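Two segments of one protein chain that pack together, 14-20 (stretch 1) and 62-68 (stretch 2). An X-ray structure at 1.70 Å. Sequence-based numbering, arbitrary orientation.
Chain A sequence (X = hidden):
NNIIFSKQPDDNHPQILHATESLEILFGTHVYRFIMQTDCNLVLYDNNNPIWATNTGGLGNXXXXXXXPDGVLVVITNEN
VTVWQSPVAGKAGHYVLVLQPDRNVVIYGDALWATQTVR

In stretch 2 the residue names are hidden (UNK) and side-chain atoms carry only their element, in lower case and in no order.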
# COMPACT_ATOMS: atom_id res chain seq x y z
N PRO A 14 -5.57 -6.34 12.15
CA PRO A 14 -5.29 -6.52 13.52
C PRO A 14 -6.47 -6.49 14.45
O PRO A 14 -7.46 -5.79 14.18
CB PRO A 14 -4.32 -5.42 13.91
CG PRO A 14 -4.75 -4.28 13.04
CD PRO A 14 -5.27 -4.93 11.78
N GLN A 15 -6.30 -7.19 15.58
CA GLN A 15 -7.27 -7.11 16.65
C GLN A 15 -6.61 -6.53 17.96
O GLN A 15 -7.35 -6.46 18.94
CB GLN A 15 -7.89 -8.44 17.08
CG GLN A 15 -8.61 -9.10 15.86
CD GLN A 15 -9.10 -10.54 16.16
OE1 GLN A 15 -9.38 -11.32 15.16
NE2 GLN A 15 -9.41 -10.85 17.34
N ILE A 16 -5.40 -6.19 17.80
CA ILE A 16 -4.81 -5.58 19.08
C ILE A 16 -3.79 -4.66 18.49
O ILE A 16 -3.12 -4.87 17.46
CB ILE A 16 -3.99 -6.70 19.78
CG1 ILE A 16 -4.91 -7.80 20.33
CG2 ILE A 16 -3.24 -5.94 20.92
CD1 ILE A 16 -4.12 -8.85 21.18
N LEU A 17 -3.65 -3.45 19.15
CA LEU A 17 -2.48 -2.61 18.87
C LEU A 17 -1.53 -2.69 20.10
O LEU A 17 -2.01 -2.25 21.13
CB LEU A 17 -2.99 -1.18 18.78
CG LEU A 17 -3.49 -0.57 17.51
CD1 LEU A 17 -3.52 0.97 17.73
CD2 LEU A 17 -2.65 -0.89 16.29
N HIS A 18 -0.45 -3.36 19.85
CA HIS A 18 0.52 -3.46 20.96
C HIS A 18 1.28 -2.15 20.89
O HIS A 18 1.27 -1.29 20.06
CB HIS A 18 1.53 -4.59 20.58
CG HIS A 18 0.88 -5.93 20.58
ND1 HIS A 18 0.55 -6.61 21.73
CD2 HIS A 18 0.47 -6.71 19.54
CE1 HIS A 18 -0.04 -7.75 21.43
NE2 HIS A 18 -0.08 -7.83 20.12
N ALA A 19 2.08 -1.96 22.03
CA ALA A 19 2.89 -0.77 22.13
C ALA A 19 3.79 -0.51 20.97
O ALA A 19 4.44 -1.46 20.41
CB ALA A 19 3.82 -0.91 23.41
N THR A 20 3.89 0.69 20.46
CA THR A 20 4.56 1.20 19.32
C THR A 20 3.79 0.97 17.99
O THR A 20 4.30 1.46 17.01
CB THR A 20 5.98 0.59 19.01
OG1 THR A 20 5.98 -0.77 18.70
CG2 THR A 20 6.73 0.70 20.34
N UNK A 62 3.72 -1.53 29.09
CA UNK A 62 3.48 -2.69 28.16
C UNK A 62 1.97 -2.75 27.76
O UNK A 62 1.29 -3.77 27.73
N UNK A 63 1.44 -1.55 27.48
CA UNK A 63 -0.02 -1.44 27.27
C UNK A 63 -0.40 -1.89 25.80
O UNK A 63 0.41 -1.84 24.91
s UNK A 63 -0.10 0.44 29.25
c UNK A 63 -0.58 0.03 27.46
N UNK A 64 -1.67 -2.24 25.82
CA UNK A 64 -2.25 -2.59 24.42
C UNK A 64 -3.60 -2.00 24.33
O UNK A 64 -4.28 -1.76 25.33
n UNK A 64 -4.04 -7.04 26.07
c UNK A 64 -2.32 -4.13 24.30
n UNK A 64 -4.73 -7.93 28.06
c UNK A 64 -3.22 -4.77 25.33
c UNK A 64 -3.80 -7.27 27.39
n UNK A 64 -2.70 -6.79 27.99
c UNK A 64 -3.07 -6.34 25.24
N UNK A 65 -4.04 -1.77 23.05
CA UNK A 65 -5.44 -1.38 22.85
C UNK A 65 -6.20 -2.54 22.10
O UNK A 65 -5.57 -3.03 21.18
c UNK A 65 -5.42 -0.08 22.03
N UNK A 66 -7.39 -2.69 22.67
CA UNK A 66 -8.19 -3.80 22.02
C UNK A 66 -9.57 -3.25 21.87
O UNK A 66 -10.09 -2.45 22.64
c UNK A 66 -8.15 -5.03 22.90
c UNK A 66 -6.68 -5.40 23.07
c UNK A 66 -8.74 -4.73 24.24
N UNK A 67 -10.31 -3.78 20.84
CA UNK A 67 -11.70 -3.42 20.66
C UNK A 67 -12.55 -4.60 21.07
O UNK A 67 -12.35 -5.69 20.54
c UNK A 67 -11.87 -3.05 19.15
c UNK A 67 -13.78 -1.31 19.60
c UNK A 67 -13.43 -2.38 17.38
c UNK A 67 -13.31 -2.61 18.91
N UNK A 68 -13.28 -4.42 22.17
CA UNK A 68 -13.99 -5.59 22.74
C UNK A 68 -15.19 -5.95 21.91
O UNK A 68 -15.69 -5.17 21.04
c UNK A 68 -13.57 -4.76 26.44
c UNK A 68 -13.32 -4.89 24.97
c UNK A 68 -14.55 -5.25 24.11
o UNK A 68 -14.60 -4.18 26.77
n UNK A 68 -12.56 -5.27 27.18
O HOH W 1 -9.66 -5.78 19.00
O HOH W 2 2.14 -3.94 24.21

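Position 62 has backbone atoms and nothing more. Its phi of 61° and psi of 43° fall in a region that favours a residue without a side chain, and the residue is Gly-62.

Position 63 carries one carbon and one sulfur, and neither comes within 6 Å of stretch 1. A lone carbon ending in sulfur is cysteine, and Cys-63 is bonded covalently to a group elsewhere in the structure. What it offers stretch 1 is backbone: its O accepts a hydrogen bond from water 2 at 2.8 Å, while that water accepts one from Ala-19 N at 2.9 Å, so a single solvent molecule links the two stretches just past the paired strands.

Position 64 shows three carbons in a row, a nitrogen, then a carbon bearing two more nitrogens. Near the base of this chain, CB lies 3.9 Å from CG2 of Ile-16. The guanidinium pattern gives Arg-64. Its CA-to-CB bond points to the same face of the sheet as that of Ile-16, but the end of the chain leads away, and NH1 is hydrogen-bonded elsewhere in the structure. The contact therefore uses the aliphatic base and leaves the charge outside it.

Position 65 has one carbon, 4.2 Å from CB of Leu-17 as measured from its own CB. It is Ala-65, buried on the opposite face from Ile-16.

Position 66 has a carbon carrying two more, forked at once, and one of these outer carbons lies 4.0 Å from CG1 of Ile-16. The fork makes it Val-66, and the touching carbon is CG1.

Position 67 has four carbons forked at the second, and they stay 5.7 Å or more from stretch 1. This is Leu-67, whose N donates to water 1 at 2.8 Å; the same water donates to Gln-15 O at a short 2.4 Å.

Position 68 has three carbons, the third carrying one oxygen and one nitrogen, all out of reach of stretch 1. The amide makes it Gln-68.

The contact is a short antiparallel pairing, its axes 4.7 Å apart and at 173°, held by two reciprocal hydrogen bonds: Leu-17 N to Ala-65 O and Ala-65 N to Leu-17 O, both 2.8 Å and nearly straight at 166°. Beyond this pair, on either side along the strands, a water joins the backbones. Side chains alternate faces, with Leu-17 and Ala-65 on one and Ile-16, Val-66 and the base of Arg-64 on the other. The rule is economical: backbone sets the register, an apolar side-chain pair lies on each face, and water extends the link.

Stretch 2, residues 62-68: GCRAVLQ
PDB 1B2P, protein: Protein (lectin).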